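Type III secretion system effector protein ExoU (Pseudomonas fluorescens, PDB 4QMK) probably acts as a type III-secreted patatin-like phospholipase that reaches the plasma membrane by binding phosphatidylinositol 4,5-bisphosphate. Local coordinates at residues 333-338 with 383-388; 57-62 with 436-441; 198-203 with 235-240; 478-483 with 508-513; 252-257 with 585-590. One frame throughout, in Å; residues are numbered along the deposited sequence.

Contact 1: 333-338 with 383-388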
# COMPACT_ATOMS: atom_id res chain seq x y z
N LEU A 333 -18.45 -17.54 -19.15
CA LEU A 333 -18.27 -18.93 -19.47
C LEU A 333 -17.69 -19.47 -18.17
O LEU A 333 -16.62 -19.05 -17.73
CB LEU A 333 -17.29 -19.14 -20.62
CG LEU A 333 -17.00 -20.59 -20.96
CD1 LEU A 333 -18.25 -21.34 -21.36
CD2 LEU A 333 -16.06 -20.61 -22.15
N ILE A 334 -18.42 -20.38 -17.53
CA ILE A 334 -18.01 -20.87 -16.24
C ILE A 334 -17.63 -22.26 -16.47
O ILE A 334 -18.44 -23.04 -16.96
CB ILE A 334 -19.19 -20.78 -15.23
CG1 ILE A 334 -19.58 -19.32 -15.07
CG2 ILE A 334 -18.79 -21.40 -13.90
CD1 ILE A 334 -20.96 -19.06 -14.43
N VAL A 335 -16.43 -22.64 -16.13
CA VAL A 335 -15.94 -24.01 -16.54
C VAL A 335 -15.82 -24.91 -15.37
O VAL A 335 -15.02 -24.64 -14.50
CB VAL A 335 -14.58 -23.91 -17.22
CG1 VAL A 335 -14.14 -25.27 -17.71
CG2 VAL A 335 -14.67 -22.95 -18.39
N LYS A 336 -16.68 -25.93 -15.32
CA LYS A 336 -16.68 -26.94 -14.27
C LYS A 336 -16.35 -28.32 -14.79
O LYS A 336 -16.37 -28.58 -15.98
CB LYS A 336 -18.04 -27.03 -13.61
CG LYS A 336 -18.28 -25.89 -12.67
CD LYS A 336 -19.67 -25.89 -12.06
CE LYS A 336 -19.81 -24.61 -11.22
NZ LYS A 336 -21.09 -24.46 -10.44
N PHE A 337 -16.13 -29.25 -13.87
CA PHE A 337 -15.88 -30.62 -14.25
C PHE A 337 -17.04 -31.56 -13.87
O PHE A 337 -17.76 -31.32 -12.90
CB PHE A 337 -14.57 -31.05 -13.64
CG PHE A 337 -13.42 -30.25 -14.12
CD1 PHE A 337 -13.11 -29.07 -13.52
CD2 PHE A 337 -12.67 -30.68 -15.20
CE1 PHE A 337 -12.04 -28.33 -13.98
CE2 PHE A 337 -11.63 -29.96 -15.67
CZ PHE A 337 -11.30 -28.78 -15.06
N GLU A 338 -17.19 -32.64 -14.66
CA GLU A 338 -18.27 -33.68 -14.53
C GLU A 338 -18.65 -34.20 -13.12
O GLU A 338 -17.78 -34.47 -12.31
CB GLU A 338 -17.91 -34.87 -15.42
CG GLU A 338 -18.98 -35.95 -15.48
CD GLU A 338 -18.67 -37.07 -16.47
OE1 GLU A 338 -19.35 -38.10 -16.43
OE2 GLU A 338 -17.75 -36.91 -17.30
N VAL A 383 -20.39 -24.57 -18.41
CA VAL A 383 -20.09 -25.73 -19.25
C VAL A 383 -19.35 -26.75 -18.40
O VAL A 383 -18.41 -26.42 -17.65
CB VAL A 383 -19.29 -25.33 -20.52
CG1 VAL A 383 -17.91 -24.84 -20.18
CG2 VAL A 383 -19.22 -26.47 -21.50
N THR A 384 -19.76 -28.01 -18.54
CA THR A 384 -19.21 -29.12 -17.74
C THR A 384 -18.32 -30.03 -18.59
O THR A 384 -18.79 -30.76 -19.44
CB THR A 384 -20.36 -29.94 -17.12
OG1 THR A 384 -21.17 -29.06 -16.29
CG2 THR A 384 -19.83 -31.05 -16.28
N LEU A 385 -17.02 -29.96 -18.36
CA LEU A 385 -16.08 -30.71 -19.13
C LEU A 385 -16.21 -32.18 -18.72
O LEU A 385 -16.15 -32.49 -17.55
CB LEU A 385 -14.67 -30.21 -18.91
CG LEU A 385 -14.39 -28.74 -19.23
CD1 LEU A 385 -12.89 -28.51 -19.16
CD2 LEU A 385 -14.92 -28.34 -20.60
N PRO A 386 -16.40 -33.07 -19.68
CA PRO A 386 -16.55 -34.49 -19.37
C PRO A 386 -15.22 -35.17 -19.01
O PRO A 386 -14.19 -34.89 -19.61
CB PRO A 386 -17.08 -35.06 -20.68
CG PRO A 386 -16.45 -34.21 -21.72
CD PRO A 386 -16.41 -32.83 -21.13
N LEU A 387 -15.27 -36.07 -18.03
CA LEU A 387 -14.09 -36.82 -17.61
C LEU A 387 -14.15 -38.29 -17.96
O LEU A 387 -13.17 -38.99 -17.76
CB LEU A 387 -13.86 -36.64 -16.09
CG LEU A 387 -13.43 -35.22 -15.70
CD1 LEU A 387 -13.47 -35.01 -14.19
CD2 LEU A 387 -12.05 -34.91 -16.25
N ASN A 388 -15.28 -38.75 -18.50
CA ASN A 388 -15.49 -40.16 -18.79
C ASN A 388 -16.00 -40.44 -20.22
O ASN A 388 -17.00 -39.85 -20.67
CB ASN A 388 -16.51 -40.73 -17.80
CG ASN A 388 -16.75 -42.21 -18.02
OD1 ASN A 388 -15.81 -42.98 -18.26
ND2 ASN A 388 -17.98 -42.61 -17.94
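Glu338 CG is anti to the backbone N (chi1 -175°), and the extended chain beyond CG carries the carboxylate to Leu387 N and Asn388 N. Glu338 OE2 accepts from Leu387 N at 2.7 Å, met nearly along its C-O axis, and takes a weak second bond from Asn388 N. Val383 holds CG1 between its backbone N and carbonyl carbon (chi1 67°), where CG1 lies 3.7 Å from Leu333 CD1. The backbones form a parallel ladder. Val383 reaches to both neighbours of Val335: its N binds Ile334 O, and its O receives Lys336 N. Leu385 repeats the pattern, with N on Lys336 O at 2.8 Å and O receiving Glu338 N at 3.1 Å. The apolar row of Val335, Phe337, Val383 and Leu385 lies on one face. Val335 CG1 packs 3.8 Å from Leu385 CD1. Leu385 CD1 also meets Phe337 CE2 at 4.0 Å, the two side chains lying side by side. Phe337 also touches the ring of Phe81, and Val335 packs on helix 81-90. On the other face Thr384 CG2 rests 3.5 Å from Glu338 N. Strand 332-337 is bonded to strand 68-72 as well. These parallel neighbours with helices packed on them are typical of the alpha/beta core of patatin-like phospholipases.

Contact 2: 57-62 with 436-441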
# COMPACT_ATOMS: atom_id res chain seq x y z
N VAL A 57 -43.50 -1.96 -28.11
CA VAL A 57 -42.34 -2.42 -28.84
C VAL A 57 -41.71 -3.63 -28.16
O VAL A 57 -41.64 -3.71 -26.95
CB VAL A 57 -41.33 -1.29 -29.00
CG1 VAL A 57 -39.96 -1.78 -29.38
CG2 VAL A 57 -41.85 -0.31 -30.04
N GLU A 58 -41.23 -4.53 -28.99
CA GLU A 58 -40.62 -5.77 -28.54
C GLU A 58 -39.18 -5.91 -29.13
O GLU A 58 -38.98 -5.83 -30.33
CB GLU A 58 -41.54 -6.88 -29.03
CG GLU A 58 -40.95 -8.21 -29.30
CD GLU A 58 -41.95 -9.16 -29.97
OE1 GLU A 58 -43.16 -8.84 -30.03
OE2 GLU A 58 -41.51 -10.27 -30.39
N VAL A 59 -38.20 -6.12 -28.26
CA VAL A 59 -36.83 -6.29 -28.67
C VAL A 59 -36.41 -7.72 -28.39
O VAL A 59 -36.58 -8.20 -27.32
CB VAL A 59 -35.90 -5.40 -27.86
CG1 VAL A 59 -34.47 -5.59 -28.29
CG2 VAL A 59 -36.32 -3.93 -27.99
N VAL A 60 -35.82 -8.38 -29.38
CA VAL A 60 -35.37 -9.73 -29.21
C VAL A 60 -33.87 -9.78 -29.45
O VAL A 60 -33.35 -9.19 -30.41
CB VAL A 60 -36.09 -10.67 -30.18
CG1 VAL A 60 -35.65 -12.10 -30.00
CG2 VAL A 60 -37.60 -10.60 -29.93
N VAL A 61 -33.19 -10.47 -28.56
CA VAL A 61 -31.77 -10.62 -28.65
C VAL A 61 -31.26 -11.96 -28.23
O VAL A 61 -31.95 -12.74 -27.63
CB VAL A 61 -31.02 -9.61 -27.79
CG1 VAL A 61 -31.26 -8.22 -28.32
CG2 VAL A 61 -31.41 -9.74 -26.35
N SER A 62 -30.03 -12.22 -28.63
CA SER A 62 -29.30 -13.42 -28.32
C SER A 62 -28.23 -12.95 -27.36
O SER A 62 -27.97 -11.75 -27.28
CB SER A 62 -28.64 -13.94 -29.61
OG SER A 62 -27.61 -13.05 -30.00
N HIS A 436 -37.77 -8.75 -24.82
CA HIS A 436 -37.98 -7.73 -23.81
C HIS A 436 -38.97 -6.77 -24.35
O HIS A 436 -38.80 -6.30 -25.43
CB HIS A 436 -36.68 -7.01 -23.53
CG HIS A 436 -35.61 -7.88 -22.98
ND1 HIS A 436 -35.69 -8.44 -21.73
CD2 HIS A 436 -34.45 -8.31 -23.51
CE1 HIS A 436 -34.62 -9.19 -21.51
NE2 HIS A 436 -33.85 -9.12 -22.57
N GLU A 437 -40.01 -6.47 -23.60
CA GLU A 437 -41.08 -5.60 -24.08
C GLU A 437 -40.95 -4.23 -23.45
O GLU A 437 -40.49 -4.11 -22.33
CB GLU A 437 -42.42 -6.19 -23.73
CG GLU A 437 -42.53 -7.70 -23.89
CD GLU A 437 -43.94 -8.22 -23.65
OE1 GLU A 437 -44.13 -9.00 -22.69
OE2 GLU A 437 -44.85 -7.81 -24.40
N PHE A 438 -41.39 -3.21 -24.17
CA PHE A 438 -41.32 -1.82 -23.71
C PHE A 438 -42.57 -1.09 -24.16
O PHE A 438 -43.12 -1.38 -25.20
CB PHE A 438 -40.09 -1.12 -24.33
CG PHE A 438 -38.77 -1.78 -23.98
CD1 PHE A 438 -38.24 -2.80 -24.75
CD2 PHE A 438 -38.04 -1.33 -22.90
CE1 PHE A 438 -37.02 -3.38 -24.40
CE2 PHE A 438 -36.85 -1.92 -22.54
CZ PHE A 438 -36.34 -2.94 -23.29
N PRO A 439 -43.02 -0.12 -23.38
CA PRO A 439 -44.20 0.67 -23.75
C PRO A 439 -44.02 1.41 -25.02
O PRO A 439 -45.01 1.75 -25.66
CB PRO A 439 -44.30 1.68 -22.62
CG PRO A 439 -43.72 0.99 -21.44
CD PRO A 439 -42.60 0.13 -21.98
N SER A 440 -42.80 1.77 -25.38
CA SER A 440 -42.61 2.48 -26.65
C SER A 440 -41.24 2.27 -27.22
O SER A 440 -40.33 1.77 -26.56
CB SER A 440 -42.75 3.99 -26.47
OG SER A 440 -41.73 4.47 -25.61
N LEU A 441 -41.08 2.73 -28.45
CA LEU A 441 -39.79 2.64 -29.11
C LEU A 441 -38.78 3.47 -28.37
O LEU A 441 -37.62 3.10 -28.29
CB LEU A 441 -39.89 3.09 -30.54
CG LEU A 441 -38.56 3.15 -31.29
CD1 LEU A 441 -37.88 1.80 -31.30
CD2 LEU A 441 -38.86 3.60 -32.70
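Val57 and Phe438 form one hydrogen-bonded antiparallel pair and Val59 and His436 the next, each tied by two backbone bonds, with Glu58 and Glu437 as the non-hydrogen-bonded pair between them. The straightest bond is Val59 N to His436 O, 2.9 Å long with an angle of 177° at the hydrogen. On the face of Val57 and Val59, Val59 CG2 lies obliquely to the Phe438 ring, 3.7 Å from Phe438 CE1. Val57 O sits at the edge of that ring, near its plane. CG2 of Val57 is anti to its carbonyl carbon and touches the start of helix 441-446, 3.5 Å from Leu441 N and 4.0 Å from Leu441 CB. Val61 CG2 approaches the edge of the His436 imidazole, 4.4 Å from CD2, and His436 NE2 bonds to Glu434. The opposite face carries Glu58 and Glu437. Glu58 OE1 and Glu437 OE2 stay 6.0 Å apart, and each glutamate has a salt bridge to an arginine next to the opposite segment: Glu58 with Arg435, Glu437 with Arg56. These bridges would offset the repulsion between the two acids. Ser440 is the N-cap of helix 441-446, its OG bonded to Asp443 N. The whole is an antiparallel ladder at the edge of a four-stranded sheet, its outer strand running through a short link into a capped helix.

Contact 3: 198-203 with 235-240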
# COMPACT_ATOMS: atom_id res chain seq x y z
N ALA A 198 6.48 -10.09 -24.62
CA ALA A 198 6.25 -10.37 -26.03
C ALA A 198 5.07 -9.51 -26.51
O ALA A 198 5.18 -8.79 -27.49
CB ALA A 198 5.96 -11.85 -26.24
N HIS A 199 3.96 -9.55 -25.79
CA HIS A 199 2.79 -8.78 -26.20
C HIS A 199 3.09 -7.30 -26.21
O HIS A 199 2.78 -6.62 -27.17
CB HIS A 199 1.55 -9.09 -25.33
CG HIS A 199 0.92 -10.42 -25.64
ND1 HIS A 199 0.00 -10.59 -26.66
CD2 HIS A 199 1.07 -11.64 -25.08
CE1 HIS A 199 -0.37 -11.85 -26.72
NE2 HIS A 199 0.26 -12.52 -25.77
N ILE A 200 3.72 -6.79 -25.17
CA ILE A 200 4.07 -5.38 -25.14
C ILE A 200 4.89 -5.04 -26.37
O ILE A 200 4.61 -4.02 -27.03
CB ILE A 200 4.83 -4.98 -23.87
CG1 ILE A 200 3.90 -5.10 -22.67
CG2 ILE A 200 5.34 -3.55 -23.95
CD1 ILE A 200 4.57 -4.90 -21.32
N ALA A 201 5.87 -5.90 -26.71
CA ALA A 201 6.74 -5.66 -27.88
C ALA A 201 5.97 -5.61 -29.20
O ALA A 201 6.35 -4.89 -30.13
CB ALA A 201 7.84 -6.71 -27.95
N GLY A 202 4.88 -6.37 -29.30
CA GLY A 202 4.07 -6.39 -30.51
C GLY A 202 3.33 -5.09 -30.75
O GLY A 202 2.76 -4.90 -31.82
N MET A 203 3.32 -4.18 -29.79
CA MET A 203 2.62 -2.91 -29.98
C MET A 203 3.36 -2.03 -31.02
O MET A 203 4.55 -2.23 -31.29
CB MET A 203 2.50 -2.15 -28.65
CG MET A 203 1.43 -2.66 -27.71
SD MET A 203 1.40 -1.74 -26.14
CE MET A 203 0.28 -0.34 -26.44
N ARG A 235 -6.21 -2.43 -20.85
CA ARG A 235 -6.80 -1.28 -21.53
C ARG A 235 -6.20 -1.04 -22.91
O ARG A 235 -6.86 -0.47 -23.76
CB ARG A 235 -6.60 0.01 -20.73
CG ARG A 235 -7.20 0.06 -19.34
CD ARG A 235 -6.57 1.28 -18.69
NE ARG A 235 -6.51 1.22 -17.24
CZ ARG A 235 -5.61 1.88 -16.51
NH1 ARG A 235 -4.67 2.63 -17.10
NH2 ARG A 235 -5.63 1.77 -15.18
N HIS A 236 -4.94 -1.41 -23.10
CA HIS A 236 -4.24 -1.13 -24.35
C HIS A 236 -3.91 -2.34 -25.18
O HIS A 236 -3.50 -2.20 -26.33
CB HIS A 236 -2.92 -0.36 -24.06
CG HIS A 236 -3.10 0.83 -23.16
ND1 HIS A 236 -3.48 2.06 -23.63
CD2 HIS A 236 -3.00 0.95 -21.81
CE1 HIS A 236 -3.60 2.90 -22.61
NE2 HIS A 236 -3.32 2.25 -21.50
N ILE A 237 -4.00 -3.52 -24.56
CA ILE A 237 -3.64 -4.80 -25.20
C ILE A 237 -4.77 -5.80 -24.91
O ILE A 237 -4.86 -6.33 -23.79
CB ILE A 237 -2.31 -5.36 -24.66
CG1 ILE A 237 -1.24 -4.28 -24.73
CG2 ILE A 237 -1.87 -6.58 -25.47
CD1 ILE A 237 0.10 -4.69 -24.17
N PRO A 238 -5.64 -6.02 -25.90
CA PRO A 238 -6.77 -6.92 -25.76
C PRO A 238 -6.43 -8.35 -25.36
O PRO A 238 -7.25 -8.98 -24.73
CB PRO A 238 -7.40 -6.90 -27.15
CG PRO A 238 -6.95 -5.62 -27.76
CD PRO A 238 -5.58 -5.39 -27.23
N ALA A 239 -5.24 -8.86 -25.70
CA ALA A 239 -4.88 -10.22 -25.33
C ALA A 239 -4.60 -10.40 -23.81
O ALA A 239 -4.69 -11.51 -23.31
CB ALA A 239 -3.68 -10.69 -26.14
N ILE A 240 -4.21 -9.33 -23.12
CA ILE A 240 -3.96 -9.38 -21.70
C ILE A 240 -5.29 -9.07 -20.96
O ILE A 240 -6.01 -8.13 -21.31
CB ILE A 240 -2.96 -8.33 -21.24
CG1 ILE A 240 -1.70 -8.28 -22.12
CG2 ILE A 240 -2.56 -8.61 -19.80
CD1 ILE A 240 -0.94 -9.58 -22.18
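Ile237 CD1 is the apolar tip that meets two side chains of segment 198-203. Ile237 CD1 lies 3.8 Å from Met203 SD and 4.1 Å from Ile200 CG1. The Ile237 side chain crosses both at about a right angle. The Met203 chain bends at its last torsion (chi3 88°), which places CE 4.0 Å from His236 CB. A second group forms round the His199 imidazole. Ala239 CB touches His199 CE1 at 3.6 Å, and Ile240 CD1 touches His199 CG at 4.0 Å; both approach the ring obliquely. No hydrogen bond crosses between the segments. The next shell fixes the pieces. A type I turn, closed by Ile240 N to Ile237 O, presents Ile237, Ala239 and Ile240 together. His199 NE2 bonds to Gly116 O, which would limit the rotation of the ring, and His236 NE2 bonds to Glu211. The contact thus joins the C-terminal end of helix 183-201 to the turn between helix 227-236 and strand 242-251, with helix 210-221 packed on Ile200 and His236.

Contact 4: 478-483 with 508-513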
# COMPACT_ATOMS: atom_id res chain seq x y z
N GLN A 478 -23.97 14.89 -26.53
CA GLN A 478 -23.29 16.18 -26.58
C GLN A 478 -23.29 16.92 -25.26
O GLN A 478 -22.28 17.51 -24.88
CB GLN A 478 -23.86 17.06 -27.69
CG GLN A 478 -23.61 16.47 -29.06
CD GLN A 478 -24.27 17.24 -30.20
OE1 GLN A 478 -24.97 18.27 -30.01
NE2 GLN A 478 -24.02 16.76 -31.41
N ALA A 479 -24.39 16.90 -24.53
CA ALA A 479 -24.43 17.64 -23.28
C ALA A 479 -23.50 16.97 -22.28
O ALA A 479 -22.86 17.69 -21.51
CB ALA A 479 -25.84 17.68 -22.74
N LEU A 480 -23.44 15.62 -22.27
CA LEU A 480 -22.54 14.91 -21.31
C LEU A 480 -21.11 15.21 -21.66
O LEU A 480 -20.28 15.39 -20.77
CB LEU A 480 -22.78 13.38 -21.26
CG LEU A 480 -24.12 12.97 -20.66
CD1 LEU A 480 -24.53 11.56 -21.02
CD2 LEU A 480 -24.12 13.16 -19.15
N GLN A 481 -20.81 15.26 -22.95
CA GLN A 481 -19.46 15.63 -23.39
C GLN A 481 -19.12 17.03 -22.90
O GLN A 481 -18.06 17.24 -22.33
CB GLN A 481 -19.33 15.52 -24.88
CG GLN A 481 -17.92 15.81 -25.38
CD GLN A 481 -16.88 14.85 -24.79
OE1 GLN A 481 -16.99 13.64 -24.97
NE2 GLN A 481 -15.83 15.40 -24.15
N ALA A 482 -20.03 17.99 -23.06
CA ALA A 482 -19.79 19.38 -22.57
C ALA A 482 -19.53 19.36 -21.06
O ALA A 482 -18.72 20.11 -20.55
CB ALA A 482 -20.99 20.30 -22.89
N LEU A 483 -20.21 18.52 -20.34
CA LEU A 483 -20.03 18.45 -18.88
C LEU A 483 -18.67 17.93 -18.58
O LEU A 483 -17.98 18.47 -17.73
CB LEU A 483 -21.08 17.56 -18.21
CG LEU A 483 -20.96 17.46 -16.72
CD1 LEU A 483 -21.13 18.85 -16.13
CD2 LEU A 483 -22.00 16.52 -16.16
N ARG A 508 -27.08 23.08 -16.19
CA ARG A 508 -28.33 23.68 -16.58
C ARG A 508 -28.75 23.06 -17.89
O ARG A 508 -29.92 22.72 -18.06
CB ARG A 508 -28.22 25.20 -16.72
CG ARG A 508 -28.19 25.96 -15.41
CD ARG A 508 -28.43 27.47 -15.64
NE ARG A 508 -27.43 28.04 -16.56
CZ ARG A 508 -26.24 28.52 -16.19
NH1 ARG A 508 -25.87 28.50 -14.90
NH2 ARG A 508 -25.41 29.00 -17.09
N ASN A 509 -27.80 22.91 -18.83
CA ASN A 509 -28.16 22.41 -20.11
C ASN A 509 -28.64 21.01 -20.02
O ASN A 509 -29.76 20.72 -20.47
CB ASN A 509 -27.01 22.60 -21.08
CG ASN A 509 -26.85 24.07 -21.52
OD1 ASN A 509 -27.75 24.90 -21.35
ND2 ASN A 509 -25.72 24.38 -22.07
N LEU A 510 -27.87 20.14 -19.35
CA LEU A 510 -28.32 18.76 -19.06
C LEU A 510 -29.70 18.69 -18.45
O LEU A 510 -30.52 17.91 -18.88
CB LEU A 510 -27.37 18.06 -18.07
CG LEU A 510 -26.24 17.20 -18.61
CD1 LEU A 510 -25.45 16.68 -17.45
CD2 LEU A 510 -26.79 16.05 -19.43
N ASP A 511 -29.99 19.49 -17.42
CA ASP A 511 -31.36 19.49 -16.88
C ASP A 511 -32.42 19.83 -17.93
O ASP A 511 -33.51 19.27 -17.90
CB ASP A 511 -31.51 20.50 -15.74
CG ASP A 511 -30.91 20.02 -14.44
OD1 ASP A 511 -30.06 19.04 -14.41
OD2 ASP A 511 -31.31 20.67 -13.41
N ALA A 512 -32.13 20.77 -18.84
CA ALA A 512 -33.14 21.21 -19.83
C ALA A 512 -33.39 20.14 -20.89
O ALA A 512 -34.43 20.10 -21.54
CB ALA A 512 -32.68 22.50 -20.50
N LEU A 513 -32.42 19.27 -21.07
CA LEU A 513 -32.56 18.19 -22.04
C LEU A 513 -33.74 17.23 -21.73
O LEU A 513 -34.45 16.77 -22.63
CB LEU A 513 -31.24 17.41 -22.08
CG LEU A 513 -30.88 16.86 -23.40
CD1 LEU A 513 -30.58 18.06 -24.24
CD2 LEU A 513 -29.66 15.96 -23.30
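Leu510 points its CB toward helix 464-491, where it meets Ala479, Leu480 and Leu483. The backbones come close here, with the CA atoms of Ala479 and Leu510 5.8 Å apart, consistent with the small side chain of Ala479. From CB the chain leads to Leu510 CG, which lies 4.2 Å from Ala479 CB. At the tip the two methyls part. Leu510 CD2 packs 3.8 Å from Ala479 CB and 3.9 Å from Leu480 CD2. Leu510 CD1 turns to Leu483 and meets Leu483 CD2 at 3.7 Å. Leu480 and Leu483 both cross Leu510 at about a right angle, and the touching atoms are methyls. One turn on, Leu513 CD2 also reaches Ala479 CB, at 4.2 Å. All of this is apolar; no hydrogen bond links the segments. The two short helical segments are nearly antiparallel, at 163°, with axes 9.5 Å apart. Helix 517-526 adds Leu523 against Leu510 and Arg526 against Leu480. Helix 533-544 brings Phe535 and Leu538 onto Leu483. The antiparallel pair 464-491 and 501-513 thus packs against helices 517-526 and 533-544, with the start of helix 555-585 tied on through Asp511, which bonds to Ser554, Lys555 and Val556.

Contact 5: 252-257 with 585-590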
# COMPACT_ATOMS: atom_id res chain seq x y z
N ASP A 252 -10.23 -21.14 11.82
CA ASP A 252 -10.88 -21.14 13.12
C ASP A 252 -12.31 -21.71 13.06
O ASP A 252 -13.23 -21.19 13.71
CB ASP A 252 -10.87 -19.71 13.72
CG ASP A 252 -11.48 -19.64 15.12
OD1 ASP A 252 -11.10 -20.46 15.98
OD2 ASP A 252 -12.33 -18.75 15.37
N GLY A 253 -12.49 -22.75 12.25
CA GLY A 253 -13.77 -23.43 12.13
C GLY A 253 -14.79 -22.83 11.17
O GLY A 253 -15.88 -23.39 11.00
N ARG A 254 -14.44 -21.73 10.49
CA ARG A 254 -15.35 -21.06 9.56
C ARG A 254 -14.67 -20.90 8.18
O ARG A 254 -13.53 -20.50 8.11
CB ARG A 254 -15.74 -19.69 10.12
CG ARG A 254 -16.48 -19.79 11.42
CD ARG A 254 -16.28 -18.61 12.38
NE ARG A 254 -17.10 -17.44 12.08
CZ ARG A 254 -18.27 -17.17 12.65
NH1 ARG A 254 -18.80 -17.99 13.56
NH2 ARG A 254 -18.92 -16.07 12.31
N PRO A 255 -15.40 -21.17 7.10
CA PRO A 255 -14.88 -20.86 5.80
C PRO A 255 -14.82 -19.37 5.52
O PRO A 255 -15.73 -18.62 5.95
CB PRO A 255 -15.90 -21.51 4.84
CG PRO A 255 -17.17 -21.51 5.61
CD PRO A 255 -16.77 -21.70 7.05
N GLN A 256 -13.76 -18.97 4.80
CA GLN A 256 -13.56 -17.58 4.34
C GLN A 256 -13.25 -17.54 2.88
O GLN A 256 -12.40 -18.25 2.44
CB GLN A 256 -12.39 -16.89 5.04
CG GLN A 256 -12.59 -16.61 6.49
CD GLN A 256 -13.26 -15.29 6.83
OE1 GLN A 256 -13.20 -14.88 7.95
NE2 GLN A 256 -13.84 -14.59 5.85
N LEU A 257 -13.94 -16.68 2.14
CA LEU A 257 -13.61 -16.43 0.77
C LEU A 257 -12.39 -15.53 0.74
O LEU A 257 -12.42 -14.42 1.28
CB LEU A 257 -14.66 -15.65 0.03
CG LEU A 257 -15.81 -16.17 -0.79
CD1 LEU A 257 -15.36 -17.42 -1.52
CD2 LEU A 257 -17.08 -16.41 -0.02
N LEU A 585 -22.88 -18.54 7.97
CA LEU A 585 -23.90 -19.33 7.31
C LEU A 585 -23.39 -20.69 6.97
O LEU A 585 -24.09 -21.65 7.16
CB LEU A 585 -24.40 -18.58 6.07
CG LEU A 585 -25.53 -19.17 5.23
CD1 LEU A 585 -26.73 -19.49 6.07
CD2 LEU A 585 -25.92 -18.20 4.12
N TYR A 586 -22.14 -20.78 6.51
CA TYR A 586 -21.55 -22.06 6.16
C TYR A 586 -20.68 -22.66 7.24
O TYR A 586 -19.90 -23.54 6.99
CB TYR A 586 -20.76 -21.91 4.87
CG TYR A 586 -21.71 -21.63 3.76
CD1 TYR A 586 -22.50 -22.63 3.22
CD2 TYR A 586 -21.90 -20.36 3.33
CE1 TYR A 586 -23.41 -22.35 2.22
CE2 TYR A 586 -22.81 -20.08 2.33
CZ TYR A 586 -23.55 -21.08 1.77
OH TYR A 586 -24.45 -20.76 0.79
N ARG A 587 -20.82 -22.17 8.45
CA ARG A 587 -20.10 -22.71 9.57
C ARG A 587 -20.72 -24.11 9.86
O ARG A 587 -21.94 -24.20 10.10
CB ARG A 587 -20.32 -21.80 10.78
CG ARG A 587 -19.29 -21.92 11.88
CD ARG A 587 -19.86 -21.67 13.27
NE ARG A 587 -20.15 -22.97 13.84
CZ ARG A 587 -21.07 -23.23 14.76
NH1 ARG A 587 -21.89 -22.28 15.22
NH2 ARG A 587 -21.19 -24.49 15.19
N PRO A 588 -19.91 -25.18 9.81
CA PRO A 588 -20.36 -26.54 10.21
C PRO A 588 -21.01 -26.56 11.60
O PRO A 588 -20.41 -26.08 12.56
CB PRO A 588 -19.06 -27.34 10.26
CG PRO A 588 -18.16 -26.66 9.31
CD PRO A 588 -18.54 -25.20 9.28
N GLY A 589 -22.25 -27.03 11.67
CA GLY A 589 -23.00 -27.09 12.95
C GLY A 589 -23.89 -25.89 13.31
O GLY A 589 -24.58 -25.90 14.32
N GLN A 590 -23.89 -24.87 12.47
CA GLN A 590 -24.71 -23.67 12.71
C GLN A 590 -26.14 -24.09 12.77
O GLN A 590 -26.64 -24.66 11.81
CB GLN A 590 -24.55 -22.70 11.54
CG GLN A 590 -25.30 -21.44 11.68
CD GLN A 590 -24.68 -20.58 12.71
OE1 GLN A 590 -25.17 -20.45 13.83
NE2 GLN A 590 -23.60 -19.96 12.34
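Arg254 and Arg587 cross obliquely through their aliphatic parts, with CG to CG at 3.6 Å. Their guanidinium planes are only 21° apart, yet the groups do not stack. Arg254 NH1 approaches the CD of Arg587 instead, at 3.8 Å, and stays 5.2 Å from Arg587 NE. The Arg254 chain bends at chi3 (81°), which sets where NE lies, and its NH2 bonds to Thr640 OG1. Arg587 folds back to its own turn, where NE and NH2 both make weak bonds to Pro588 O. The second pair is Pro255 and Tyr586, crossing at about a right angle. The proline ring meets the root of the tyrosine, Pro255 CG to Tyr586 CB at 3.7 Å, and Pro255 CD lies 3.6 Å from Tyr586 O. The Tyr586 ring turns from the strand and meets the ring of Tyr582. Gly253 O lies 3.6 Å from Pro588 CD. The contact joins the start of strand 254-260, in the patatin-like region, to the type II turn 587-590 after helix 555-585, in the C-terminal region. No hydrogen bond passes directly between the two segments. The closest approach of the two arginines is between carbons, which probably eases their like charges; Arg254 has Thr640 as a partner, and Arg587 has weak bonds to Pro588 O.

How the contacts relate
Contacts 1 and 5 reach the same seven-stranded sheet, with centres about 27 Å apart. Contact 1 lies within the sheet and is ruled by backbone bonds. Contact 5 sits at its outermost strand 254-260 and has no bond across. All five are partly buried; contact 5 has the largest exposed share, three of six touching residues, and contacts 3 and 4 have none. Contact 2 also uses a strand ladder, but an antiparallel one in a separate sheet, with charged groups on one face. Contacts 3 and 4 depend on side chains alone: contact 3 mixes histidine, methionine, isoleucine and alanine, contact 4 only alanine and leucine. Contacts 2 and 5 cross along the chain, each joining segments over 300 residues apart.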